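Local coordinates for protein AT-less polyketide synthase (PDB 4TKT) that probably catalyses decarboxylative carbon–carbon bond formation as a ketosynthase domain of the AT-less polyketide synthase that makes isomigrastatin, at residues 93-98 with 211-215; 508-514 with 537-543; 54-58 with 229-233. All blocks are in the same frame, centred on the assembly; numbering follows the deposited sequence.

Interaction 1: 93-98 with 211-215; sequences PQERLF and GGVNL
The amide of Gln94 meets the start of the loop after strand 208-214 in its own plane. The backbone N of Leu215 donates to Gln94 OE1 at 3.3 Å, and the N-H lies in the carbonyl plane on a lone pair. The bond is moderately bent, with 149° at the hydrogen. The other flat group is the ring of Phe98, which leans obliquely on the strand. Its CE1 is 4.2 Å from Gly211 C, and Gly212 N lies almost as near. The two glycines present bare backbone to this ring.

The contact belongs to the thiolase-type fold of ketosynthases. Here the first turns of helix 93-109 pack on strand 208-214 of the large mixed sheet. The short segment axes are 8.5 Å apart and run at 139°. All the touching residues are buried.

Gln94 and Leu215 make the largest shares of the contact. Gln94 CG stands beside the backbone N (chi1 -68°), and the chain is extended beyond it. The side chain therefore slides past Leu215 in the opposite direction, with CG over the leucine branch point. Pro93 CB touches Leu215 CD1 at 3.6 Å. Leu97 crosses the same leucine at an angle, with its CD1 against both methyls. Val213 brings CG2 to Gln94 CB at 3.8 Å. Val253 and Ile165 help enclose the Val213 and Phe98 side chains.

The far end of the Gln94 amide is also held. NE2 donates to Tyr139 O and to Asp92 OD2, so both ends of the amide are bonded and its rotation is fixed. The CB of Asn214 points away from the helix, and its ND2 bonds to Gly250 O. A water lies between the two amides, 2.7 Å from Gln94 OE1 and 3.2 Å from Asn214 OD1.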
ATOM      1  N   PRO A  93      12.877   8.209  -8.025  1.00 26.75           N
ATOM      2  CA  PRO A  93      11.612   7.548  -8.362  1.00 25.94           C
ATOM      3  C   PRO A  93      10.857   7.035  -7.140  1.00 25.22           C
ATOM      4  O   PRO A  93       9.627   7.004  -7.155  1.00 32.79           O
ATOM      5  CB  PRO A  93      12.058   6.388  -9.250  1.00 21.20           C
ATOM      6  CG  PRO A  93      13.270   6.905  -9.923  1.00 21.36           C
ATOM      7  CD  PRO A  93      13.971   7.772  -8.911  1.00 20.84           C
ATOM      8  N   GLN A  94      11.583   6.647  -6.096  1.00 20.01           N
ATOM      9  CA  GLN A  94      10.954   6.180  -4.866  1.00 19.77           C
ATOM     10  C   GLN A  94      10.154   7.293  -4.198  1.00 25.44           C
ATOM     11  O   GLN A  94       9.062   7.054  -3.688  1.00 26.01           O
ATOM     12  CB  GLN A  94      12.001   5.629  -3.901  1.00 19.39           C
ATOM     13  CG  GLN A  94      12.660   4.347  -4.379  1.00 33.24           C
ATOM     14  CD  GLN A  94      13.624   3.770  -3.357  1.00 34.24           C
ATOM     15  OE1 GLN A  94      13.759   2.551  -3.232  1.00 40.26           O
ATOM     16  NE2 GLN A  94      14.300   4.645  -2.620  1.00 23.63           N
ATOM     17  N   GLU A  95      10.698   8.508  -4.198  1.00 19.65           N
ATOM     18  CA  GLU A  95       9.964   9.666  -3.697  1.00 23.12           C
ATOM     19  C   GLU A  95       8.738   9.935  -4.563  1.00 25.33           C
ATOM     20  O   GLU A  95       7.653  10.220  -4.054  1.00 30.42           O
ATOM     21  CB  GLU A  95      10.850  10.914  -3.664  1.00 25.67           C
ATOM     22  CG  GLU A  95      12.172  10.742  -2.948  1.00 40.72           C
ATOM     23  CD  GLU A  95      13.055  11.969  -3.070  1.00 49.82           C
ATOM     24  OE1 GLU A  95      12.507  13.080  -3.233  1.00 42.93           O
ATOM     25  OE2 GLU A  95      14.295  11.825  -3.009  1.00 60.85           O
ATOM     26  N   ARG A  96       8.921   9.847  -5.876  1.00 24.08           N
ATOM     27  CA  ARG A  96       7.843  10.123  -6.818  1.00 21.25           C
ATOM     28  C   ARG A  96       6.683   9.150  -6.646  1.00 27.05           C
ATOM     29  O   ARG A  96       5.527   9.564  -6.562  1.00 34.06           O
ATOM     30  CB  ARG A  96       8.360  10.069  -8.259  1.00 21.60           C
ATOM     31  CG  ARG A  96       9.343  11.179  -8.616  1.00 22.33           C
ATOM     32  CD  ARG A  96       9.659  11.162 -10.104  1.00 22.16           C
ATOM     33  NE  ARG A  96      11.056  10.842 -10.378  1.00 27.84           N
ATOM     34  CZ  ARG A  96      11.489  10.301 -11.512  1.00 24.48           C
ATOM     35  NH1 ARG A  96      10.630  10.003 -12.476  1.00 23.06           N
ATOM     36  NH2 ARG A  96      12.779  10.049 -11.680  1.00 22.34           N
ATOM     37  N   LEU A  97       6.993   7.859  -6.579  1.00 27.47           N
ATOM     38  CA  LEU A  97       5.954   6.840  -6.487  1.00 25.56           C
ATOM     39  C   LEU A  97       5.268   6.831  -5.123  1.00 30.75           C
ATOM     40  O   LEU A  97       4.103   6.449  -5.014  1.00 38.16           O
ATOM     41  CB  LEU A  97       6.529   5.453  -6.787  1.00 24.05           C
ATOM     42  CG  LEU A  97       7.028   5.225  -8.216  1.00 28.17           C
ATOM     43  CD1 LEU A  97       7.131   3.739  -8.524  1.00 31.71           C
ATOM     44  CD2 LEU A  97       6.129   5.918  -9.221  1.00 24.18           C
ATOM     45  N   PHE A  98       5.983   7.248  -4.084  1.00 24.04           N
ATOM     46  CA  PHE A  98       5.398   7.269  -2.752  1.00 21.04           C
ATOM     47  C   PHE A  98       4.442   8.448  -2.620  1.00 25.51           C
ATOM     48  O   PHE A  98       3.425   8.356  -1.933  1.00 31.97           O
ATOM     49  CB  PHE A  98       6.478   7.331  -1.670  1.00 20.40           C
ATOM     50  CG  PHE A  98       5.969   6.999  -0.295  1.00 25.16           C
ATOM     51  CD1 PHE A  98       5.455   5.740  -0.019  1.00 24.81           C
ATOM     52  CD2 PHE A  98       6.002   7.941   0.719  1.00 22.41           C
ATOM     53  CE1 PHE A  98       4.982   5.428   1.243  1.00 20.90           C
ATOM     54  CE2 PHE A  98       5.532   7.636   1.985  1.00 24.55           C
ATOM     55  CZ  PHE A  98       5.021   6.376   2.249  1.00 20.83           C
ATOM     56  N   GLY A 211       3.977   3.349   5.504  1.00 22.76           N
ATOM     57  CA  GLY A 211       4.203   2.494   4.356  1.00 25.33           C
ATOM     58  C   GLY A 211       5.667   2.314   4.021  1.00 24.23           C
ATOM     59  O   GLY A 211       6.547   2.799   4.734  1.00 31.78           O
ATOM     60  N   GLY A 212       5.923   1.607   2.926  1.00 20.18           N
ATOM     61  CA  GLY A 212       7.274   1.345   2.476  1.00 19.85           C
ATOM     62  C   GLY A 212       7.393   1.439   0.968  1.00 22.08           C
ATOM     63  O   GLY A 212       6.407   1.308   0.245  1.00 24.82           O
ATOM     64  N   VAL A 213       8.608   1.675   0.493  1.00 25.42           N
ATOM     65  CA  VAL A 213       8.863   1.762  -0.934  1.00 19.71           C
ATOM     66  C   VAL A 213      10.198   1.104  -1.263  1.00 28.07           C
ATOM     67  O   VAL A 213      11.178   1.257  -0.531  1.00 25.67           O
ATOM     68  CB  VAL A 213       8.857   3.230  -1.423  1.00 22.98           C
ATOM     69  CG1 VAL A 213       9.803   4.083  -0.589  1.00 18.62           C
ATOM     70  CG2 VAL A 213       9.209   3.313  -2.902  1.00 23.08           C
ATOM     71  N   ASN A 214      10.226   0.349  -2.355  1.00 25.47           N
ATOM     72  CA  ASN A 214      11.454  -0.289  -2.794  1.00 23.64           C
ATOM     73  C   ASN A 214      11.485  -0.474  -4.302  1.00 22.99           C
ATOM     74  O   ASN A 214      10.604  -1.116  -4.873  1.00 25.36           O
ATOM     75  CB  ASN A 214      11.625  -1.636  -2.097  1.00 23.86           C
ATOM     76  CG  ASN A 214      12.941  -2.298  -2.435  1.00 27.27           C
ATOM     77  OD1 ASN A 214      13.985  -1.931  -1.902  1.00 34.51           O
ATOM     78  ND2 ASN A 214      12.899  -3.284  -3.324  1.00 27.93           N
ATOM     79  N   LEU A 215      12.503   0.090  -4.944  1.00 19.55           N
ATOM     80  CA  LEU A 215      12.649  -0.021  -6.391  1.00 22.06           C
ATOM     81  C   LEU A 215      14.007  -0.598  -6.771  1.00 27.58           C
ATOM     82  O   LEU A 215      14.973  -0.495  -6.013  1.00 27.25           O
ATOM     83  CB  LEU A 215      12.456   1.344  -7.056  1.00 22.68           C
ATOM     84  CG  LEU A 215      11.097   2.014  -6.841  1.00 28.90           C
ATOM     85  CD1 LEU A 215      11.029   3.354  -7.558  1.00 30.73           C
ATOM     86  CD2 LEU A 215       9.963   1.100  -7.292  1.00 28.32           C
TER
HETATM   87  O   HOH W   1      14.534   1.130  -1.044  1.00 46.20           O

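Interaction 2: 508-514 with 537-543; sequences TARFAVA and GAYFNPG
Strands 509-515 and 538-541 are neighbours in a three-stranded antiparallel sheet that probably belongs to the RhiE-like KS-MAT linker domain. Strand 538-541 is an edge of that sheet within the chain. The two strand segments run almost exactly antiparallel, at 177°.

Arg510 with Asn541 and Ala512 with Tyr539 are hydrogen-bonded pairs, and each is tied by two backbone bonds. Arg510 N reaches Asn541 O at 2.8 Å. Tyr539 N reaches Ala512 O at 2.7 Å and approaches it nearly along the C=O axis. Phe511 with Phe540 and Val513 with Ala538 are the non-hydrogen-bonded pairs. There CA-H...O contacts add to the ladder, such as Phe511 CA to Tyr539 O at 3.4 Å.

Side chains alternate between the two sides. On one side Phe511 and Phe540 cross at about a right angle. Phe511 CD1 comes to the edge of the Phe540 ring, 4.0 Å from Phe540 CD1. The two face each other as a pair, so their rings share one side of the sheet. Both have CG anti to the backbone N. Val513 CG2 meets Ala538 CB at 3.9 Å beside them.

At the end of the edge strand, Asn541 forms an Asx turn. Its OD1 accepts from Gly543 N at 2.8 Å, with the donor 68° out of the carbonyl plane. Gly543 lies beside Thr508, whose CG2 touches Gly543 CA at 3.7 Å.

The phenylalanine side of the sheet is covered by helices 469-482 and 518-530. Phe540 also makes a cation-pi contact with Arg473. The other side, with Ala512 and Tyr539, faces helix 573-580. Arg510 NH1 bonds to Trp579 O and Asn541 ND2 to Thr580 O there. Strand 460-466 completes the sheet along the far edge of strand 509-515.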
ATOM      1  N   THR A 508      -9.604  21.967 -10.674  1.00 37.83           N
ATOM      2  CA  THR A 508      -9.941  22.950 -11.703  1.00 40.83           C
ATOM      3  C   THR A 508     -11.070  22.508 -12.631  1.00 43.99           C
ATOM      4  O   THR A 508     -12.144  23.108 -12.639  1.00 49.44           O
ATOM      5  CB  THR A 508      -8.707  23.286 -12.558  1.00 42.62           C
ATOM      6  OG1 THR A 508      -7.638  23.708 -11.704  1.00 56.88           O
ATOM      7  CG2 THR A 508      -9.027  24.392 -13.545  1.00 36.29           C
ATOM      8  N   ALA A 509     -10.820  21.470 -13.423  1.00 42.27           N
ATOM      9  CA  ALA A 509     -11.837  20.934 -14.321  1.00 41.44           C
ATOM     10  C   ALA A 509     -12.851  20.123 -13.531  1.00 38.57           C
ATOM     11  O   ALA A 509     -12.484  19.184 -12.825  1.00 35.54           O
ATOM     12  CB  ALA A 509     -11.198  20.083 -15.407  1.00 43.79           C
ATOM     13  N   ARG A 510     -14.126  20.480 -13.652  1.00 35.97           N
ATOM     14  CA  ARG A 510     -15.155  19.894 -12.801  1.00 35.86           C
ATOM     15  C   ARG A 510     -16.319  19.280 -13.571  1.00 46.54           C
ATOM     16  O   ARG A 510     -16.611  19.658 -14.706  1.00 47.78           O
ATOM     17  CB  ARG A 510     -15.683  20.951 -11.831  1.00 38.79           C
ATOM     18  CG  ARG A 510     -14.604  21.544 -10.944  1.00 35.48           C
ATOM     19  CD  ARG A 510     -15.167  22.514  -9.923  1.00 35.48           C
ATOM     20  NE  ARG A 510     -14.130  22.955  -8.997  1.00 43.61           N
ATOM     21  CZ  ARG A 510     -14.344  23.738  -7.946  1.00 44.73           C
ATOM     22  NH1 ARG A 510     -15.566  24.174  -7.680  1.00 35.54           N
ATOM     23  NH2 ARG A 510     -13.335  24.082  -7.160  1.00 35.20           N
ATOM     24  N   PHE A 511     -16.981  18.323 -12.930  1.00 45.61           N
ATOM     25  CA  PHE A 511     -18.139  17.653 -13.506  1.00 43.69           C
ATOM     26  C   PHE A 511     -19.127  17.275 -12.408  1.00 41.04           C
ATOM     27  O   PHE A 511     -18.755  16.648 -11.418  1.00 42.95           O
ATOM     28  CB  PHE A 511     -17.711  16.409 -14.287  1.00 39.22           C
ATOM     29  CG  PHE A 511     -18.860  15.613 -14.835  1.00 37.34           C
ATOM     30  CD1 PHE A 511     -19.522  16.026 -15.979  1.00 38.55           C
ATOM     31  CD2 PHE A 511     -19.274  14.449 -14.210  1.00 39.39           C
ATOM     32  CE1 PHE A 511     -20.579  15.295 -16.489  1.00 38.26           C
ATOM     33  CE2 PHE A 511     -20.334  13.713 -14.713  1.00 45.97           C
ATOM     34  CZ  PHE A 511     -20.986  14.137 -15.855  1.00 43.32           C
ATOM     35  N   ALA A 512     -20.383  17.664 -12.584  1.00 40.37           N
ATOM     36  CA  ALA A 512     -21.421  17.337 -11.615  1.00 37.03           C
ATOM     37  C   ALA A 512     -22.688  16.870 -12.317  1.00 37.55           C
ATOM     38  O   ALA A 512     -23.066  17.410 -13.356  1.00 39.32           O
ATOM     39  CB  ALA A 512     -21.714  18.531 -10.726  1.00 36.86           C
ATOM     40  N   VAL A 513     -23.341  15.864 -11.749  1.00 37.85           N
ATOM     41  CA  VAL A 513     -24.573  15.341 -12.327  1.00 38.45           C
ATOM     42  C   VAL A 513     -25.534  14.851 -11.245  1.00 38.77           C
ATOM     43  O   VAL A 513     -25.138  14.147 -10.315  1.00 39.24           O
ATOM     44  CB  VAL A 513     -24.282  14.196 -13.327  1.00 44.98           C
ATOM     45  CG1 VAL A 513     -23.420  13.118 -12.684  1.00 43.05           C
ATOM     46  CG2 VAL A 513     -25.576  13.610 -13.870  1.00 45.30           C
ATOM     47  N   ALA A 514     -26.798  15.247 -11.366  1.00 44.03           N
ATOM     48  CA  ALA A 514     -27.836  14.802 -10.445  1.00 46.04           C
ATOM     49  C   ALA A 514     -28.532  13.554 -10.981  1.00 51.39           C
ATOM     50  O   ALA A 514     -29.179  13.597 -12.026  1.00 51.46           O
ATOM     51  CB  ALA A 514     -28.843  15.913 -10.207  1.00 39.73           C
ATOM     52  N   GLY A 537     -29.321  18.316 -16.055  0.59 41.82           N
ATOM     53  CA  GLY A 537     -28.898  18.164 -14.676  0.59 41.79           C
ATOM     54  C   GLY A 537     -27.424  17.825 -14.570  0.59 43.97           C
ATOM     55  O   GLY A 537     -26.891  17.683 -13.470  0.59 42.65           O
ATOM     56  N   ALA A 538     -26.763  17.688 -15.715  1.00 43.68           N
ATOM     57  CA  ALA A 538     -25.327  17.429 -15.733  1.00 41.79           C
ATOM     58  C   ALA A 538     -24.584  18.675 -16.194  1.00 42.48           C
ATOM     59  O   ALA A 538     -25.049  19.390 -17.081  1.00 51.35           O
ATOM     60  CB  ALA A 538     -25.004  16.247 -16.631  1.00 41.78           C
ATOM     61  N   TYR A 539     -23.432  18.939 -15.587  1.00 37.96           N
ATOM     62  CA  TYR A 539     -22.694  20.167 -15.866  1.00 37.65           C
ATOM     63  C   TYR A 539     -21.194  19.908 -15.963  1.00 45.44           C
ATOM     64  O   TYR A 539     -20.630  19.150 -15.174  1.00 36.40           O
ATOM     65  CB  TYR A 539     -22.986  21.213 -14.786  1.00 38.17           C
ATOM     66  CG  TYR A 539     -24.460  21.347 -14.465  1.00 39.17           C
ATOM     67  CD1 TYR A 539     -25.292  22.135 -15.247  1.00 39.72           C
ATOM     68  CD2 TYR A 539     -25.019  20.673 -13.387  1.00 39.64           C
ATOM     69  CE1 TYR A 539     -26.642  22.254 -14.959  1.00 49.77           C
ATOM     70  CE2 TYR A 539     -26.364  20.787 -13.091  1.00 49.02           C
ATOM     71  CZ  TYR A 539     -27.171  21.577 -13.881  1.00 49.85           C
ATOM     72  OH  TYR A 539     -28.509  21.690 -13.588  1.00 53.78           O
ATOM     73  N   PHE A 540     -20.559  20.545 -16.940  1.00 46.72           N
ATOM     74  CA  PHE A 540     -19.147  20.322 -17.223  1.00 46.39           C
ATOM     75  C   PHE A 540     -18.396  21.644 -17.344  1.00 47.87           C
ATOM     76  O   PHE A 540     -18.921  22.622 -17.876  1.00 48.69           O
ATOM     77  CB  PHE A 540     -18.991  19.502 -18.508  1.00 44.11           C
ATOM     78  CG  PHE A 540     -17.569  19.160 -18.846  1.00 46.70           C
ATOM     79  CD1 PHE A 540     -17.008  17.974 -18.406  1.00 51.29           C
ATOM     80  CD2 PHE A 540     -16.795  20.016 -19.615  1.00 47.69           C
ATOM     81  CE1 PHE A 540     -15.704  17.652 -18.719  1.00 55.73           C
ATOM     82  CE2 PHE A 540     -15.488  19.701 -19.927  1.00 52.72           C
ATOM     83  CZ  PHE A 540     -14.942  18.517 -19.480  1.00 55.12           C
ATOM     84  N   ASN A 541     -17.163  21.668 -16.853  1.00 45.80           N
ATOM     85  CA  ASN A 541     -16.322  22.853 -16.953  1.00 45.20           C
ATOM     86  C   ASN A 541     -14.843  22.489 -16.986  1.00 45.39           C
ATOM     87  O   ASN A 541     -14.335  21.867 -16.055  1.00 49.22           O
ATOM     88  CB  ASN A 541     -16.601  23.802 -15.788  1.00 48.12           C
ATOM     89  CG  ASN A 541     -15.604  24.941 -15.707  1.00 49.17           C
ATOM     90  OD1 ASN A 541     -15.123  25.436 -16.726  1.00 51.95           O
ATOM     91  ND2 ASN A 541     -15.281  25.359 -14.489  1.00 48.62           N
ATOM     92  N   PRO A 542     -14.149  22.873 -18.068  1.00 43.54           N
ATOM     93  CA  PRO A 542     -12.708  22.643 -18.226  1.00 42.98           C
ATOM     94  C   PRO A 542     -11.864  23.500 -17.282  1.00 48.81           C
ATOM     95  O   PRO A 542     -10.673  23.243 -17.126  1.00 54.06           O
ATOM     96  CB  PRO A 542     -12.446  23.034 -19.686  1.00 40.70           C
ATOM     97  CG  PRO A 542     -13.782  23.008 -20.346  1.00 41.61           C
ATOM     98  CD  PRO A 542     -14.748  23.431 -19.291  1.00 42.93           C
ATOM     99  N   GLY A 543     -12.478  24.506 -16.668  1.00 54.00           N
ATOM    100  CA  GLY A 543     -11.776  25.379 -15.747  1.00 57.31           C
ATOM    101  C   GLY A 543     -11.017  26.483 -16.455  1.00 64.99           C
ATOM    102  O   GLY A 543     -10.236  27.209 -15.837  1.00 67.29           O
TER

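Interaction 3: 54-58 with 229-233; sequences ARRGV and QFASS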
ATOM      1  N   ALA A  54      25.977 -17.171 -15.393  1.00 47.57           N
ATOM      2  CA  ALA A  54      25.322 -18.226 -14.620  1.00 45.19           C
ATOM      3  C   ALA A  54      26.216 -18.802 -13.521  1.00 45.20           C
ATOM      4  O   ALA A  54      25.721 -19.381 -12.554  1.00 46.64           O
ATOM      5  CB  ALA A  54      24.854 -19.335 -15.545  1.00 44.65           C
ATOM      6  N   ARG A  55      27.525 -18.641 -13.668  1.00 43.03           N
ATOM      7  CA  ARG A  55      28.467 -19.135 -12.670  1.00 42.98           C
ATOM      8  C   ARG A  55      28.464 -18.260 -11.416  1.00 46.34           C
ATOM      9  O   ARG A  55      28.778 -17.071 -11.475  1.00 39.68           O
ATOM     10  CB  ARG A  55      29.877 -19.209 -13.260  1.00 44.86           C
ATOM     11  CG  ARG A  55      30.910 -19.802 -12.319  1.00 61.04           C
ATOM     12  CD  ARG A  55      32.295 -19.833 -12.951  1.00 68.06           C
ATOM     13  NE  ARG A  55      32.346 -20.676 -14.143  1.00 69.28           N
ATOM     14  CZ  ARG A  55      32.602 -21.980 -14.125  1.00 66.11           C
ATOM     15  NH1 ARG A  55      32.827 -22.598 -12.974  1.00 63.12           N
ATOM     16  NH2 ARG A  55      32.629 -22.668 -15.258  1.00 68.31           N
ATOM     17  N   ARG A  56      28.105 -18.860 -10.285  1.00 39.74           N
ATOM     18  CA  ARG A  56      28.047 -18.154  -9.008  1.00 37.67           C
ATOM     19  C   ARG A  56      29.374 -17.503  -8.625  1.00 38.44           C
ATOM     20  O   ARG A  56      30.437 -18.108  -8.770  1.00 40.65           O
ATOM     21  CB  ARG A  56      27.628 -19.114  -7.894  1.00 38.72           C
ATOM     22  CG  ARG A  56      26.146 -19.428  -7.822  1.00 40.98           C
ATOM     23  CD  ARG A  56      25.882 -20.483  -6.749  1.00 48.30           C
ATOM     24  NE  ARG A  56      24.460 -20.632  -6.457  1.00 61.08           N
ATOM     25  CZ  ARG A  56      23.811 -19.941  -5.524  1.00 74.80           C
ATOM     26  NH1 ARG A  56      24.457 -19.049  -4.784  1.00 82.60           N
ATOM     27  NH2 ARG A  56      22.515 -20.140  -5.328  1.00 77.11           N
ATOM     28  N   GLY A  57      29.301 -16.268  -8.138  1.00 35.88           N
ATOM     29  CA  GLY A  57      30.442 -15.611  -7.525  1.00 36.96           C
ATOM     30  C   GLY A  57      31.533 -15.119  -8.456  1.00 40.39           C
ATOM     31  O   GLY A  57      32.633 -14.796  -8.006  1.00 37.27           O
ATOM     32  N   VAL A  58      31.242 -15.062  -9.751  1.00 37.96           N
ATOM     33  CA  VAL A  58      32.171 -14.469 -10.705  1.00 39.35           C
ATOM     34  C   VAL A  58      32.274 -12.968 -10.456  1.00 38.04           C
ATOM     35  O   VAL A  58      31.257 -12.280 -10.378  1.00 40.87           O
ATOM     36  CB  VAL A  58      31.736 -14.720 -12.158  1.00 46.23           C
ATOM     37  CG1 VAL A  58      32.588 -13.906 -13.119  1.00 42.22           C
ATOM     38  CG2 VAL A  58      31.821 -16.200 -12.485  1.00 42.58           C
ATOM     39  N   GLN A 229      26.073 -14.044  -2.843  1.00 43.09           N
ATOM     40  CA  GLN A 229      25.344 -15.287  -3.070  1.00 30.88           C
ATOM     41  C   GLN A 229      23.995 -15.304  -2.355  1.00 37.75           C
ATOM     42  O   GLN A 229      23.540 -16.354  -1.903  1.00 39.43           O
ATOM     43  CB  GLN A 229      26.176 -16.489  -2.622  1.00 38.83           C
ATOM     44  CG  GLN A 229      27.605 -16.481  -3.123  1.00 47.95           C
ATOM     45  CD  GLN A 229      27.856 -17.565  -4.141  1.00 54.79           C
ATOM     46  OE1 GLN A 229      27.139 -17.674  -5.132  1.00 68.56           O
ATOM     47  NE2 GLN A 229      28.870 -18.386  -3.896  1.00 48.21           N
ATOM     48  N   PHE A 230      23.363 -14.140  -2.247  1.00 35.24           N
ATOM     49  CA  PHE A 230      22.040 -14.051  -1.639  1.00 33.94           C
ATOM     50  C   PHE A 230      20.950 -14.406  -2.642  1.00 34.49           C
ATOM     51  O   PHE A 230      19.822 -14.716  -2.262  1.00 35.30           O
ATOM     52  CB  PHE A 230      21.781 -12.649  -1.085  1.00 31.89           C
ATOM     53  CG  PHE A 230      22.763 -12.215  -0.040  1.00 37.90           C
ATOM     54  CD1 PHE A 230      22.799 -12.835   1.198  1.00 39.69           C
ATOM     55  CD2 PHE A 230      23.638 -11.170  -0.286  1.00 38.54           C
ATOM     56  CE1 PHE A 230      23.699 -12.431   2.168  1.00 40.44           C
ATOM     57  CE2 PHE A 230      24.540 -10.759   0.678  1.00 41.37           C
ATOM     58  CZ  PHE A 230      24.571 -11.391   1.907  1.00 41.33           C
ATOM     59  N   ALA A 231      21.291 -14.355  -3.926  1.00 28.41           N
ATOM     60  CA  ALA A 231      20.310 -14.576  -4.981  1.00 33.86           C
ATOM     61  C   ALA A 231      20.047 -16.060  -5.209  1.00 37.90           C
ATOM     62  O   ALA A 231      20.954 -16.883  -5.096  1.00 43.98           O
ATOM     63  CB  ALA A 231      20.770 -13.920  -6.270  1.00 28.27           C
ATOM     64  N   SER A 232      18.799 -16.394  -5.526  1.00 35.90           N
ATOM     65  CA  SER A 232      18.438 -17.767  -5.868  1.00 38.97           C
ATOM     66  C   SER A 232      18.764 -18.062  -7.330  1.00 39.82           C
ATOM     67  O   SER A 232      18.690 -17.181  -8.185  1.00 35.03           O
ATOM     68  CB  SER A 232      16.954 -18.025  -5.591  1.00 34.89           C
ATOM     69  OG  SER A 232      16.133 -17.070  -6.240  1.00 32.05           O
ATOM     70  N   SER A 233      19.118 -19.311  -7.610  1.00 40.38           N
ATOM     71  CA  SER A 233      19.555 -19.706  -8.944  1.00 40.80           C
ATOM     72  C   SER A 233      18.444 -19.662  -9.989  1.00 39.76           C
ATOM     73  O   SER A 233      18.722 -19.645 -11.189  1.00 39.43           O
ATOM     74  CB  SER A 233      20.151 -21.111  -8.900  1.00 34.52           C
ATOM     75  OG  SER A 233      21.255 -21.158  -8.017  1.00 62.88           O
TER
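A type II beta turn from Arg55 to Val58 places Arg56 and Gly57 at its corner, facing Gln229, which follows helix 220-227 with a positive phi of 58°. The CA atoms of Gly57 and Gln229 are 6.8 Å apart, the nearest CA pair of the two segments.

Arg56 does nearly all the bridging. Its CG sits beside the backbone N, and the chain then runs extended to NE. It passes obliquely over the Gln229 side chain, which is bent at its second torsion. Gln229 OE1 lies alongside the arginine chain, 3.2 Å from Arg56 CB and nearly as close to CG and CD. At the far end Arg56 NH1 donates to the same oxygen at 3.0 Å. The acceptor lies close to the guanidinium plane, but the donor stands 61° above the carbonyl plane, well off the lone pairs. The guanidinium and amide planes are turned 50° from each other. Gln229 CB also lies at the guanidinium edge, in its plane, 3.8 Å from Arg56 NH1.

This is a loop-to-loop contact at the surface of the ketosynthase domain. It joins the stretch between strands 39-40 and 66-67 to the loop that leads from helix 220-227 toward strand 252-260. Several of its residues touch a crystal neighbour.

The other end of the guanidinium faces Ser233 and Ala231. Arg56 NH2 is 3.1 Å from Ser233 OG and 3.6 Å from Ala231 O. NH2 also forms a salt bridge with Asp245 OD2, the oxygen to which Ser233 OG is hydrogen-bonded. The carboxylate would partly balance the arginine charge here. Ala231 O is hydrogen-bonded to the hydroxyl of Tyr63, whose side chain also touches Gln229.

From the N terminus, residues 54-58 come first and are 171 residues from their partner, 229-233, at the closest ends. Interaction 3 thus closes the widest loop. Interaction 1 is nested inside it, since both 93-98 and 211-215 fall between its ends. These two belong to the N-terminal part of the ketosynthase, with centres about 27 Å apart. Interaction 1 joins an inner helix to the main sheet, and interaction 3 joins two surface loops. Interaction 2 follows in series and closes a short loop around helix 518-530, probably in the linker domain. Its centre lies about 57 Å from that of interaction 3, across the centre of the chain.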